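Local coordinates for nucleoprotein (Schmallenberg virus, PDB 4JNG), which encapsidates the genomic RNA of the virus, shielding it from nucleases and forming the helical nucleocapsid that serves as template for transcription and replication, at residues 103-108 and 136-141. Numbering follows the deposited sequence.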
loop_
_atom_site.group_PDB
_atom_site.type_symbol
_atom_site.label_atom_id
_atom_site.label_comp_id
_atom_site.label_asym_id
_atom_site.label_seq_id
_atom_site.Cartn_x
_atom_site.Cartn_y
_atom_site.Cartn_z
ATOM N N TRP B 103 -6.882 30.536 19.505
ATOM C CA TRP B 103 -7.235 30.882 20.878
ATOM C C TRP B 103 -5.974 31.150 21.704
ATOM O O TRP B 103 -5.915 32.139 22.426
ATOM C CB TRP B 103 -8.095 29.793 21.517
ATOM C CG TRP B 103 -8.340 30.012 22.975
ATOM C CD1 TRP B 103 -9.220 30.886 23.534
ATOM C CD2 TRP B 103 -7.680 29.359 24.057
ATOM N NE1 TRP B 103 -9.159 30.815 24.906
ATOM C CE2 TRP B 103 -8.214 29.888 25.255
ATOM C CE3 TRP B 103 -6.683 28.382 24.136
ATOM C CZ2 TRP B 103 -7.790 29.466 26.515
ATOM C CZ3 TRP B 103 -6.263 27.960 25.384
ATOM C CH2 TRP B 103 -6.812 28.509 26.561
ATOM N N ILE B 104 -4.968 30.288 21.563
ATOM C CA ILE B 104 -3.709 30.450 22.290
ATOM C C ILE B 104 -3.068 31.782 21.927
ATOM O O ILE B 104 -2.636 32.534 22.811
ATOM C CB ILE B 104 -2.707 29.305 22.009
ATOM C CG1 ILE B 104 -3.233 27.973 22.555
ATOM C CG2 ILE B 104 -1.355 29.595 22.658
ATOM C CD1 ILE B 104 -2.547 26.761 21.958
ATOM N N ALA B 105 -3.009 32.065 20.627
ATOM C CA ALA B 105 -2.411 33.293 20.133
ATOM C C ALA B 105 -3.171 34.525 20.621
ATOM O O ALA B 105 -2.549 35.517 21.029
ATOM C CB ALA B 105 -2.327 33.274 18.614
ATOM N N ASP B 106 -4.503 34.461 20.612
ATOM C CA ASP B 106 -5.321 35.550 21.157
ATOM C C ASP B 106 -5.078 35.776 22.653
ATOM O O ASP B 106 -5.118 36.911 23.127
ATOM C CB ASP B 106 -6.816 35.311 20.899
ATOM C CG ASP B 106 -7.194 35.513 19.439
ATOM O OD1 ASP B 106 -6.429 36.184 18.726
ATOM O OD2 ASP B 106 -8.248 34.996 18.999
ATOM N N THR B 107 -4.830 34.698 23.385
ATOM C CA THR B 107 -4.508 34.793 24.804
ATOM C C THR B 107 -3.068 35.274 25.031
ATOM O O THR B 107 -2.791 35.928 26.026
ATOM C CB THR B 107 -4.713 33.437 25.508
ATOM O OG1 THR B 107 -5.987 32.892 25.141
ATOM C CG2 THR B 107 -4.661 33.611 27.012
ATOM N N CYS B 108 -2.166 34.955 24.103
ATOM C CA CYS B 108 -0.738 35.265 24.253
ATOM C C CYS B 108 -0.393 36.675 23.801
ATOM O O CYS B 108 0.533 37.296 24.332
ATOM C CB CYS B 108 0.117 34.264 23.473
ATOM S SG CYS B 108 0.246 32.656 24.275
ATOM N N ASP B 136 11.107 31.590 18.679
ATOM C CA ASP B 136 10.879 32.275 17.404
ATOM C C ASP B 136 9.595 33.105 17.387
ATOM O O ASP B 136 9.238 33.672 16.351
ATOM C CB ASP B 136 10.865 31.257 16.257
ATOM C CG ASP B 136 12.241 30.671 15.979
ATOM O OD1 ASP B 136 13.227 31.440 15.927
ATOM O OD2 ASP B 136 12.340 29.441 15.793
ATOM N N GLY B 137 8.907 33.189 18.525
ATOM C CA GLY B 137 7.681 33.969 18.622
ATOM C C GLY B 137 6.452 33.099 18.454
ATOM O O GLY B 137 6.474 32.093 17.735
ATOM N N TYR B 138 5.374 33.495 19.122
ATOM C CA TYR B 138 4.138 32.710 19.145
ATOM C C TYR B 138 3.501 32.526 17.761
ATOM O O TYR B 138 2.936 31.471 17.492
ATOM C CB TYR B 138 3.128 33.307 20.141
ATOM C CG TYR B 138 2.457 34.579 19.676
ATOM C CD1 TYR B 138 3.168 35.774 19.577
ATOM C CD2 TYR B 138 1.111 34.590 19.333
ATOM C CE1 TYR B 138 2.558 36.937 19.139
ATOM C CE2 TYR B 138 0.492 35.747 18.896
ATOM C CZ TYR B 138 1.216 36.917 18.801
ATOM O OH TYR B 138 0.599 38.073 18.371
ATOM N N THR B 139 3.615 33.521 16.882
ATOM C CA THR B 139 2.946 33.457 15.578
ATOM C C THR B 139 3.585 32.422 14.650
ATOM O O THR B 139 2.883 31.738 13.920
ATOM C CB THR B 139 2.876 34.825 14.855
ATOM O OG1 THR B 139 4.175 35.212 14.396
ATOM C CG2 THR B 139 2.315 35.897 15.761
ATOM N N MET B 140 4.909 32.298 14.692
ATOM C CA MET B 140 5.601 31.317 13.852
ATOM C C MET B 140 5.395 29.901 14.376
ATOM O O MET B 140 5.069 28.985 13.606
ATOM C CB MET B 140 7.099 31.619 13.769
ATOM C CG MET B 140 7.778 30.834 12.658
ATOM S SD MET B 140 9.504 31.254 12.376
ATOM C CE MET B 140 10.018 29.739 11.583
ATOM N N TYR B 141 5.586 29.741 15.685
ATOM C CA TYR B 141 5.486 28.453 16.363
ATOM C C TYR B 141 4.083 27.860 16.281
ATOM O O TYR B 141 3.919 26.677 16.005
ATOM C CB TYR B 141 5.893 28.604 17.837
ATOM C CG TYR B 141 6.012 27.298 18.590
ATOM C CD1 TYR B 141 7.115 26.474 18.419
ATOM C CD2 TYR B 141 5.023 26.889 19.482
ATOM C CE1 TYR B 141 7.232 25.277 19.103
ATOM C CE2 TYR B 141 5.135 25.695 20.177
ATOM C CZ TYR B 141 6.242 24.893 19.982
ATOM O OH TYR B 141 6.353 23.701 20.669
#
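Ala105, in the C-terminal half of helix 93-110, and Tyr138, in the opening turn of a second helix, bring their backbones together, CA of Ala105 lying 6.6 Å from CA of Tyr138. The pair illustrates how a small residue on one helix lets a single aromatic ring from another settle against its backbone. Tyr138 directs its CB toward residues 103-108, and the CD2-CE2 edge of its ring does the touching. The methyl CB of Ala105 sits at the ring edge, in the ring plane, 3.8 Å from CD2 of Tyr138 and just as near to CE2. The carbonyl of the same alanine approaches obliquely, its O atom 3.7 Å from Tyr138 CE2. One turn further on, Cys108 also points its CB at the ring and adds a looser, likewise oblique contact, CB to CD2 of Tyr138 at 4.3 Å. The ring reaches this place because Tyr138 CG lies between its own backbone N and carbonyl carbon, chi1 74°. CG2 of Thr139, the next residue of the same helix, lies 3.4 Å above one ring face, toward the rim, and would limit how far the ring can turn. Just before the tyrosine, Gly137 takes the N-cap position with a positive phi of 97°, and its carbonyl O accepts a hydrogen bond from the backbone N of Tyr141, closing the first helical turn. The contact is largely apolar and small, burying 130 Å² in all. Within the nucleocapsid protein fold it joins helix 93-110 to the short helix 138-142, away from the residues that bind RNA, although its nearest atom is about 7 Å from the bound nucleic acid. Around this junction Cys108 packs on Leu115 and Ala118 of helix 112-121, Ile104 meets Ala40 and Phe44 of helix 37-45, and Thr139 and Met140 lean on Tyr158 of helix 158-168.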